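Thiol transferase (Phanerochaete chrysosporium, PDB 4F0B) probably acts as a Ure2p-type glutathione transferase with thiol transferase chemistry, and binds oxidized glutathione disulfide in its ligand pocket. Local coordinates at residues K7-Y12 and P72-E77; H11-T16 and Y38-M43; G124-M129 and R157-L162. All blocks are in the same frame, centred on the assembly; numbering follows the deposited sequence. Where two conformers were deposited one is given.

Contact 1 (K7-Y12 and P72-E77); sequences KPVVHY and PAITHE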
# COMPACT_ATOMS: atom_id res chain seq x y z
N LYS A 7 -5.99 -22.32 -18.66
CA LYS A 7 -5.48 -21.54 -17.56
C LYS A 7 -5.70 -20.05 -17.84
O LYS A 7 -4.84 -19.40 -18.45
CB LYS A 7 -4.00 -21.85 -17.38
CG LYS A 7 -3.70 -23.30 -17.00
CD LYS A 7 -2.21 -23.50 -16.77
CE LYS A 7 -1.93 -24.73 -15.90
NZ LYS A 7 -2.42 -25.97 -16.56
N PRO A 8 -6.84 -19.50 -17.39
CA PRO A 8 -7.19 -18.11 -17.66
C PRO A 8 -6.42 -17.10 -16.85
O PRO A 8 -6.45 -15.92 -17.22
CB PRO A 8 -8.66 -18.01 -17.25
CG PRO A 8 -8.91 -19.19 -16.39
CD PRO A 8 -7.95 -20.24 -16.75
N VAL A 9 -5.79 -17.53 -15.76
CA VAL A 9 -4.92 -16.63 -15.01
C VAL A 9 -3.50 -17.13 -15.18
O VAL A 9 -3.26 -18.35 -15.11
CB VAL A 9 -5.31 -16.61 -13.51
CG1 VAL A 9 -4.30 -15.83 -12.71
CG2 VAL A 9 -6.69 -15.96 -13.34
N VAL A 10 -2.57 -16.23 -15.47
CA VAL A 10 -1.14 -16.54 -15.42
C VAL A 10 -0.54 -15.76 -14.25
O VAL A 10 -0.77 -14.56 -14.12
CB VAL A 10 -0.42 -16.14 -16.71
CG1 VAL A 10 1.06 -16.54 -16.66
CG2 VAL A 10 -1.11 -16.77 -17.95
N HIS A 11 0.17 -16.46 -13.35
CA HIS A 11 0.77 -15.84 -12.17
C HIS A 11 2.27 -15.80 -12.32
O HIS A 11 2.90 -16.88 -12.36
CB HIS A 11 0.42 -16.69 -10.94
CG HIS A 11 0.87 -16.07 -9.64
ND1 HIS A 11 1.22 -16.85 -8.56
CD2 HIS A 11 1.03 -14.78 -9.24
CE1 HIS A 11 1.55 -16.07 -7.54
NE2 HIS A 11 1.46 -14.81 -7.93
N TYR A 12 2.84 -14.59 -12.41
CA TYR A 12 4.27 -14.39 -12.51
C TYR A 12 4.78 -14.16 -11.10
O TYR A 12 4.39 -13.17 -10.45
CB TYR A 12 4.56 -13.16 -13.39
CG TYR A 12 4.10 -13.34 -14.82
CD1 TYR A 12 4.94 -13.89 -15.79
CD2 TYR A 12 2.80 -12.97 -15.20
CE1 TYR A 12 4.52 -14.08 -17.10
CE2 TYR A 12 2.36 -13.17 -16.52
CZ TYR A 12 3.24 -13.71 -17.46
OH TYR A 12 2.87 -13.92 -18.75
N PRO A 72 4.78 -10.14 -7.37
CA PRO A 72 3.99 -10.87 -8.37
C PRO A 72 3.23 -9.96 -9.29
O PRO A 72 3.03 -8.76 -9.06
CB PRO A 72 3.01 -11.69 -7.50
CG PRO A 72 2.75 -10.74 -6.30
CD PRO A 72 4.10 -10.06 -6.05
N ALA A 73 2.80 -10.57 -10.39
CA ALA A 73 1.83 -9.95 -11.28
C ALA A 73 0.99 -11.07 -11.85
O ALA A 73 1.41 -12.23 -11.91
CB ALA A 73 2.51 -9.16 -12.41
N ILE A 74 -0.21 -10.72 -12.32
CA ILE A 74 -1.00 -11.68 -13.08
C ILE A 74 -1.46 -11.11 -14.39
O ILE A 74 -1.48 -9.90 -14.60
CB ILE A 74 -2.24 -12.16 -12.34
CG1 ILE A 74 -3.21 -10.99 -12.05
CG2 ILE A 74 -1.87 -12.93 -11.06
CD1 ILE A 74 -4.62 -11.45 -11.61
N THR A 75 -1.80 -12.01 -15.32
CA THR A 75 -2.70 -11.62 -16.41
C THR A 75 -3.95 -12.45 -16.31
O THR A 75 -3.90 -13.61 -15.95
CB THR A 75 -2.07 -11.75 -17.79
OG1 THR A 75 -1.64 -13.10 -18.00
CG2 THR A 75 -0.88 -10.78 -17.90
N HIS A 76 -5.07 -11.84 -16.64
CA HIS A 76 -6.34 -12.54 -16.66
C HIS A 76 -6.99 -12.23 -17.97
O HIS A 76 -7.40 -11.10 -18.23
CB HIS A 76 -7.23 -12.10 -15.51
CG HIS A 76 -8.62 -12.64 -15.60
ND1 HIS A 76 -9.72 -11.87 -15.32
CD2 HIS A 76 -9.09 -13.86 -15.99
CE1 HIS A 76 -10.82 -12.59 -15.53
NE2 HIS A 76 -10.46 -13.79 -15.95
N GLU A 77 -7.05 -13.28 -18.79
CA GLU A 77 -7.46 -13.17 -20.17
C GLU A 77 -6.77 -11.99 -20.81
O GLU A 77 -7.39 -11.20 -21.50
CB GLU A 77 -8.99 -13.09 -20.28
CG GLU A 77 -9.65 -14.38 -19.79
CD GLU A 77 -11.14 -14.48 -20.09
OE1 GLU A 77 -11.64 -13.68 -20.90
OE2 GLU A 77 -11.80 -15.36 -19.52
O HOH W 1 0.43 -13.49 -19.81
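Val10 lies alongside Thr75, both side chains pointing the same way, with Val10 CB 3.5 Å from Thr75 OG1. They pair across strands 9-13 and 73-76, the antiparallel central neighbours in the mixed sheet of the thioredoxin-like N-terminal domain of a glutathione transferase. Thr75 OG1 stands between its own backbone N and carbonyl carbon (chi1 58°), beside Val10, and one water bridges it to the Tyr12 hydroxyl: the water oxygen is 2.8 Å from Thr75 OG1 and 2.7 Å from Tyr12 OH, near the plane of the Tyr12 ring. Ala73 O also approaches this ring at its edge while accepting the backbone N-H of Tyr12. Val10 with Thr75 and Tyr12 with Ala73 each exchange two main-chain hydrogen bonds, and Glu77 N adds a fifth to Pro8 O.

The other face of the sheet carries Val9, His11, Ile74 and His76, with Ile87 and Leu91 of helix 84-95 packed against Ile74. Val9 CG1 meets Ile74 CG2 at 4.1 Å, the two side chains crossing at a slant. His11 carries its CG anti to the backbone N (chi1 -174°); at the ring's edge NE2 lies 3.5 Å from Pro72 CB, the two side chains side by side. His76 turns its CD2 edge to Pro8 O, while its ND1 is hydrogen-bonded to Tyr90 OH. A cis peptide precedes Pro72, the cis-proline characteristic of the thioredoxin fold, and this residue touches the bound glutathione disulfide. Its CA packs against Tyr12 O at 3.1 Å in a CA-H...O contact.

Contact 2 (H11-T16 and Y38-M43); sequences HYTAPT and YETVKM. With GDS (oxidized glutathione disulfide), chain C.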
# COMPACT_ATOMS: atom_id res chain seq x y z
N HIS A 11 0.17 -16.46 -13.35
CA HIS A 11 0.77 -15.84 -12.17
C HIS A 11 2.27 -15.80 -12.32
O HIS A 11 2.90 -16.88 -12.36
CB HIS A 11 0.42 -16.69 -10.94
CG HIS A 11 0.87 -16.07 -9.64
ND1 HIS A 11 1.22 -16.85 -8.56
CD2 HIS A 11 1.03 -14.78 -9.24
CE1 HIS A 11 1.55 -16.07 -7.54
NE2 HIS A 11 1.46 -14.81 -7.93
N TYR A 12 2.84 -14.59 -12.41
CA TYR A 12 4.27 -14.39 -12.51
C TYR A 12 4.78 -14.16 -11.10
O TYR A 12 4.39 -13.17 -10.45
CB TYR A 12 4.56 -13.16 -13.39
CG TYR A 12 4.10 -13.34 -14.82
CD1 TYR A 12 4.94 -13.89 -15.79
CD2 TYR A 12 2.80 -12.97 -15.20
CE1 TYR A 12 4.52 -14.08 -17.10
CE2 TYR A 12 2.36 -13.17 -16.52
CZ TYR A 12 3.24 -13.71 -17.46
OH TYR A 12 2.87 -13.92 -18.75
N THR A 13 5.61 -15.08 -10.61
CA THR A 13 5.90 -15.06 -9.19
C THR A 13 7.27 -15.63 -8.85
O THR A 13 8.04 -16.03 -9.73
CB THR A 13 4.78 -15.80 -8.45
OG1 THR A 13 4.83 -15.42 -7.07
CG2 THR A 13 4.88 -17.31 -8.60
N ALA A 14 7.56 -15.66 -7.54
CA ALA A 14 8.77 -16.26 -6.98
C ALA A 14 8.43 -16.62 -5.54
O ALA A 14 7.48 -16.06 -4.98
CB ALA A 14 9.96 -15.28 -7.05
N PRO A 15 9.18 -17.53 -4.95
CA PRO A 15 8.83 -18.00 -3.59
C PRO A 15 9.30 -17.02 -2.53
O PRO A 15 10.41 -17.17 -2.01
CB PRO A 15 9.56 -19.35 -3.47
CG PRO A 15 10.76 -19.20 -4.43
CD PRO A 15 10.22 -18.36 -5.59
N THR A 16 8.45 -16.06 -2.24
CA THR A 16 8.80 -14.90 -1.40
C THR A 16 7.53 -14.46 -0.67
O THR A 16 6.41 -14.85 -1.03
CB THR A 16 9.25 -13.68 -2.25
OG1 THR A 16 8.18 -13.34 -3.15
CG2 THR A 16 10.46 -13.97 -3.13
N TYR A 38 -4.78 -21.91 -13.15
CA TYR A 38 -3.77 -20.91 -13.43
C TYR A 38 -2.42 -21.54 -13.82
O TYR A 38 -2.11 -22.68 -13.44
CB TYR A 38 -3.60 -19.92 -12.23
CG TYR A 38 -3.09 -20.57 -10.96
CD1 TYR A 38 -3.97 -21.22 -10.10
CD2 TYR A 38 -1.74 -20.56 -10.65
CE1 TYR A 38 -3.52 -21.85 -8.95
CE2 TYR A 38 -1.26 -21.15 -9.48
CZ TYR A 38 -2.16 -21.80 -8.65
OH TYR A 38 -1.69 -22.45 -7.54
N GLU A 39 -1.66 -20.81 -14.63
CA GLU A 39 -0.28 -21.13 -14.92
C GLU A 39 0.58 -20.34 -13.97
O GLU A 39 0.26 -19.17 -13.64
CB GLU A 39 0.09 -20.69 -16.37
CG GLU A 39 1.62 -20.75 -16.71
CD GLU A 39 1.99 -20.29 -18.13
OE1 GLU A 39 1.12 -19.75 -18.86
OE2 GLU A 39 3.17 -20.49 -18.56
N THR A 40 1.69 -20.94 -13.57
CA THR A 40 2.71 -20.25 -12.81
C THR A 40 3.97 -20.08 -13.65
O THR A 40 4.46 -21.02 -14.26
CB THR A 40 3.08 -21.05 -11.59
OG1 THR A 40 1.92 -21.16 -10.75
CG2 THR A 40 4.22 -20.35 -10.79
N VAL A 41 4.45 -18.84 -13.74
CA VAL A 41 5.72 -18.51 -14.40
C VAL A 41 6.64 -18.07 -13.29
O VAL A 41 6.44 -17.01 -12.69
CB VAL A 41 5.57 -17.40 -15.44
CG1 VAL A 41 6.93 -17.04 -16.04
CG2 VAL A 41 4.61 -17.84 -16.53
N LYS A 42 7.66 -18.87 -13.02
CA LYS A 42 8.62 -18.57 -11.98
C LYS A 42 9.70 -17.58 -12.52
O LYS A 42 10.40 -17.86 -13.48
CB LYS A 42 9.23 -19.87 -11.44
CG LYS A 42 10.03 -19.67 -10.17
CD LYS A 42 10.61 -20.99 -9.69
CE LYS A 42 11.31 -20.82 -8.36
NZ LYS A 42 12.08 -22.06 -8.02
N MET A 43 9.80 -16.43 -11.88
CA MET A 43 10.64 -15.34 -12.35
C MET A 43 11.85 -15.19 -11.47
O MET A 43 11.73 -15.23 -10.23
CB MET A 43 9.86 -14.00 -12.35
CG MET A 43 8.63 -14.05 -13.22
SD MET A 43 9.02 -13.88 -14.97
CE MET A 43 9.53 -12.17 -15.03
N1 GDS C . 4.71 -3.54 -3.46
CA1 GDS C . 5.02 -4.74 -4.30
C1 GDS C . 3.86 -5.76 -4.11
OE1 GDS C . 3.22 -5.74 -3.03
OE2 GDS C . 3.62 -6.53 -5.05
CB1 GDS C . 6.33 -5.38 -3.81
CG1 GDS C . 6.76 -6.56 -4.71
CD1 GDS C . 8.20 -6.94 -4.38
O1 GDS C . 8.88 -6.42 -3.51
N2 GDS C . 8.73 -7.91 -5.20
CA2 GDS C . 10.10 -8.42 -5.03
C2 GDS C . 10.81 -8.36 -6.36
O2 GDS C . 10.24 -8.68 -7.44
CB2 GDS C . 10.13 -9.87 -4.57
SG2 GDS C . 9.23 -10.21 -3.06
N3 GDS C . 12.10 -7.95 -6.29
CA3 GDS C . 12.90 -7.89 -7.51
C3 GDS C . 13.61 -6.59 -7.66
OE3 GDS C . 14.28 -6.46 -8.71
OE4 GDS C . 13.47 -5.70 -6.78
N4 GDS C . 9.50 -5.86 -0.74
CA4 GDS C . 8.98 -4.72 -0.01
C4 GDS C . 7.42 -4.63 0.01
OE5 GDS C . 6.74 -5.67 -0.16
OE6 GDS C . 6.95 -3.50 0.21
C5 GDS C . 10.64 -6.44 -0.35
O5 GDS C . 11.29 -6.03 0.64
CA5 GDS C . 11.14 -7.61 -1.17
N5 GDS C . 12.62 -7.55 -1.28
CB5 GDS C . 10.64 -8.88 -0.46
SG5 GDS C . 10.94 -10.34 -1.45
CA6 GDS C . 15.01 -5.14 -3.79
C6 GDS C . 15.60 -4.29 -2.65
OE7 GDS C . 14.84 -3.94 -1.71
OE8 GDS C . 16.80 -3.95 -2.76
N6 GDS C . 15.56 -4.65 -5.05
CB6 GDS C . 15.38 -6.65 -3.60
CG6 GDS C . 14.75 -7.38 -2.37
CD6 GDS C . 13.26 -7.44 -2.49
O6 GDS C . 12.62 -7.36 -3.53
O HOH W 2 1.72 -19.64 -8.42
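His11 begins the run of contacts by giving its backbone N-H to Glu39 O at 2.7 Å, almost in line with the carbonyl. Strands 9-13 and 38-42 run parallel here, joined through helix 20-33 as the beta-alpha-beta unit that opens the thioredoxin-like domain. His11 O then accepts from Val41 N, and a water lying in the plane of the imidazole, 2.8 Å from His11 ND1, bridges to Thr40 OG1. One face of that ring is covered by Thr13 CB, displaced toward the rim.

Tyr12 lies side by side with Val41: Tyr12 CD1 is 3.6 Å from Val41 CB, and CE1 reaches Val41 CG2. Met43 SD comes to the ring edge, 4.2 Å from Tyr12 CD1, while Trp61 and Phe62 of helix 60-63 pack on Met43.

Thr13 donates to Val41 O and accepts from Met43 N. Its side chain crosses that of Thr40 at a slant, Thr13 CG2 3.8 Å from Thr40 CG2, and its hydroxyl is hydrogen-bonded to Gly19 O. Ala14 sets CB against Met43 O. Pro15, centre of an inverse gamma turn, meets the extended Lys42 chain at about a right angle, CD to CE; Lys42 NZ is hydrogen-bonded to Asn224 O. The turn leads to Thr16 in the ligand pocket, where Thr16 OG1, hydrogen-bonded to Gly19 N, lies 3.3 Å from SG2, a disulfide sulfur of the ligand.

Contact 3 (G124-M129 and R157-L162); sequences GGIGPM and RLYRVL. With GDS (oxidized glutathione disulfide), chain C.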
# COMPACT_ATOMS: atom_id res chain seq x y z
N GLY A 124 1.83 -0.63 3.08
CA GLY A 124 2.69 0.52 3.35
C GLY A 124 3.50 0.38 4.62
O GLY A 124 4.42 1.16 4.84
N GLY A 125 3.18 -0.60 5.45
CA GLY A 125 3.79 -0.80 6.76
C GLY A 125 4.58 -2.08 6.83
O GLY A 125 5.80 -2.10 6.65
N ILE A 126 3.89 -3.19 7.08
CA ILE A 126 4.58 -4.47 7.29
C ILE A 126 5.48 -4.89 6.08
O ILE A 126 6.65 -5.21 6.27
CB ILE A 126 3.59 -5.58 7.64
CG1 ILE A 126 3.09 -5.37 9.08
CG2 ILE A 126 4.26 -6.96 7.56
CD1 ILE A 126 1.92 -6.27 9.53
N GLY A 127 4.96 -4.88 4.86
CA GLY A 127 5.78 -5.34 3.75
C GLY A 127 7.02 -4.48 3.56
O GLY A 127 8.16 -4.99 3.53
N PRO A 128 6.86 -3.16 3.45
CA PRO A 128 8.05 -2.31 3.24
C PRO A 128 9.02 -2.42 4.43
O PRO A 128 10.24 -2.55 4.21
CB PRO A 128 7.46 -0.90 3.14
CG PRO A 128 6.08 -1.16 2.48
CD PRO A 128 5.61 -2.44 3.14
N MET A 129 8.53 -2.32 5.66
CA MET A 129 9.45 -2.23 6.80
C MET A 129 10.08 -3.57 7.17
O MET A 129 11.30 -3.64 7.42
CB MET A 129 8.73 -1.65 8.01
CG MET A 129 8.25 -0.23 7.79
SD MET A 129 9.58 0.99 7.50
CE MET A 129 9.56 1.17 5.73
N ARG A 157 6.91 -2.79 16.18
CA ARG A 157 5.81 -1.86 16.41
C ARG A 157 4.60 -2.24 15.55
O ARG A 157 3.46 -2.26 16.04
CB ARG A 157 6.24 -0.41 16.11
CG ARG A 157 5.23 0.64 16.52
CD ARG A 157 5.56 1.98 15.93
NE ARG A 157 5.36 1.98 14.47
CZ ARG A 157 4.16 2.08 13.89
NH1 ARG A 157 3.06 2.25 14.62
NH2 ARG A 157 4.07 2.07 12.56
N LEU A 158 4.84 -2.52 14.28
CA LEU A 158 3.75 -2.91 13.37
C LEU A 158 3.10 -4.23 13.79
O LEU A 158 1.86 -4.35 13.74
CB LEU A 158 4.29 -3.02 11.97
CG LEU A 158 4.65 -1.67 11.32
CD1 LEU A 158 5.58 -1.92 10.13
CD2 LEU A 158 3.39 -0.88 10.89
N TYR A 159 3.92 -5.20 14.22
CA TYR A 159 3.35 -6.45 14.71
C TYR A 159 2.59 -6.29 16.02
O TYR A 159 1.67 -7.07 16.26
CB TYR A 159 4.40 -7.58 14.75
CG TYR A 159 4.56 -8.21 13.38
CD1 TYR A 159 5.50 -7.76 12.46
CD2 TYR A 159 3.70 -9.23 12.97
CE1 TYR A 159 5.63 -8.35 11.21
CE2 TYR A 159 3.83 -9.80 11.70
CZ TYR A 159 4.81 -9.37 10.86
OH TYR A 159 4.93 -9.96 9.59
N ARG A 160 2.93 -5.28 16.83
CA ARG A 160 2.17 -5.04 18.04
C ARG A 160 0.79 -4.50 17.66
O ARG A 160 -0.23 -4.89 18.26
CB ARG A 160 2.91 -4.02 18.92
CG ARG A 160 2.14 -3.70 20.23
CD ARG A 160 2.00 -4.95 21.14
NE ARG A 160 3.32 -5.52 21.44
CZ ARG A 160 3.54 -6.82 21.66
NH1 ARG A 160 2.54 -7.69 21.65
NH2 ARG A 160 4.78 -7.24 21.93
N VAL A 161 0.74 -3.62 16.65
CA VAL A 161 -0.56 -3.17 16.14
C VAL A 161 -1.39 -4.38 15.68
O VAL A 161 -2.59 -4.52 16.03
CB VAL A 161 -0.38 -2.20 14.95
CG1 VAL A 161 -1.75 -1.86 14.30
CG2 VAL A 161 0.31 -0.89 15.44
N LEU A 162 -0.79 -5.30 14.92
CA LEU A 162 -1.52 -6.48 14.44
C LEU A 162 -1.94 -7.38 15.60
O LEU A 162 -3.09 -7.89 15.64
CB LEU A 162 -0.66 -7.24 13.44
CG LEU A 162 -1.31 -8.48 12.84
CD1 LEU A 162 -2.53 -8.10 12.01
CD2 LEU A 162 -0.26 -9.14 11.94
N1 GDS C . 4.71 -3.54 -3.46
CA1 GDS C . 5.02 -4.74 -4.30
C1 GDS C . 3.86 -5.76 -4.11
OE1 GDS C . 3.22 -5.74 -3.03
OE2 GDS C . 3.62 -6.53 -5.05
CB1 GDS C . 6.33 -5.38 -3.81
CG1 GDS C . 6.76 -6.56 -4.71
CD1 GDS C . 8.20 -6.94 -4.38
O1 GDS C . 8.88 -6.42 -3.51
N2 GDS C . 8.73 -7.91 -5.20
CA2 GDS C . 10.10 -8.42 -5.03
C2 GDS C . 10.81 -8.36 -6.36
O2 GDS C . 10.24 -8.68 -7.44
CB2 GDS C . 10.13 -9.87 -4.57
SG2 GDS C . 9.23 -10.21 -3.06
N3 GDS C . 12.10 -7.95 -6.29
CA3 GDS C . 12.90 -7.89 -7.51
C3 GDS C . 13.61 -6.59 -7.66
OE3 GDS C . 14.28 -6.46 -8.71
OE4 GDS C . 13.47 -5.70 -6.78
N4 GDS C . 9.50 -5.86 -0.74
CA4 GDS C . 8.98 -4.72 -0.01
C4 GDS C . 7.42 -4.63 0.01
OE5 GDS C . 6.74 -5.67 -0.16
OE6 GDS C . 6.95 -3.50 0.21
C5 GDS C . 10.64 -6.44 -0.35
O5 GDS C . 11.29 -6.03 0.64
CA5 GDS C . 11.14 -7.61 -1.17
N5 GDS C . 12.62 -7.55 -1.28
CB5 GDS C . 10.64 -8.88 -0.46
SG5 GDS C . 10.94 -10.34 -1.45
CA6 GDS C . 15.01 -5.14 -3.79
C6 GDS C . 15.60 -4.29 -2.65
OE7 GDS C . 14.84 -3.94 -1.71
OE8 GDS C . 16.80 -3.95 -2.76
N6 GDS C . 15.56 -4.65 -5.05
CB6 GDS C . 15.38 -6.65 -3.60
CG6 GDS C . 14.75 -7.38 -2.37
CD6 GDS C . 13.26 -7.44 -2.49
O6 GDS C . 12.62 -7.36 -3.53
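Leu158 presses its CD1 against the bare backbone of Gly125, 3.5 Å from Gly125 C, and this is the tight part of the contact. Helices 109-139 and 145-166 meet here in the all-helical C-terminal domain of the glutathione transferase fold, the short segments crossing at -141° with their axes 10.0 Å apart. CD1 rests by the Gly125 carbonyl, and Leu158 CD2 sits 4.2 Å from Gly125 CA, on the side where a side chain would point; with none there, the leucine can come this close. Met129 CB touches the same CD1 methyl, 3.8 Å from Leu158 CD1. Ile126 slides past Leu158 in the opposite direction, CG1 against CB at 3.9 Å, and crosses Tyr159 at about a right angle: its CD1 stands over one face of the phenol ring and its CG2 reaches the hydroxyl end, 3.7 Å from Tyr159 OH. That hydroxyl is hydrogen-bonded to Gln130 OE1, so the polar tip set among apolar groups has a partner. Ile183 and Trp186 of helix 178-187 pack further on Ile126.

Packing is looser toward Leu162, where Ile126 CD1 is 4.3 Å from Leu162 CD2. The partly exposed Arg157 turns to polar company instead, in a salt bridge with Glu154 and a hydrogen bond to Asn68 of the second subunit. On the ligand side, helix 109-139 is kinked at Pro128, whose ring carbons CG and CD approach the glutathione carboxylate oxygen OE6, CD at 3.4 Å; the proline N has no hydrogen to give it. Between the two segments the chemistry is van der Waals contact of aliphatic branches, backbone and one aromatic face, which is consistent with shape complementarity at Gly125 and Ile126, rather than directional bonding, setting the fit of these two segments.

How the contacts relate
Contacts 1 and 2 share His11 and Tyr12 and build one sheet: strand 9-13 pairs with 73-76 on one flank and 38-42 on the other, antiparallel in the first case and parallel in the second. Both are only partly buried and rest on regular main-chain hydrogen bonds, with a bridging water in each. Contact 3 belongs to the helical domain, its centre about 28 Å from that of contact 1 and about 25 Å from that of contact 2; its touching residues are all buried, and side-chain packing replaces backbone pairing. The bound glutathione disulfide connects the two regions, meeting Pro72 and Thr16 from the sheet domain and Gly127 and Pro128 from the helices.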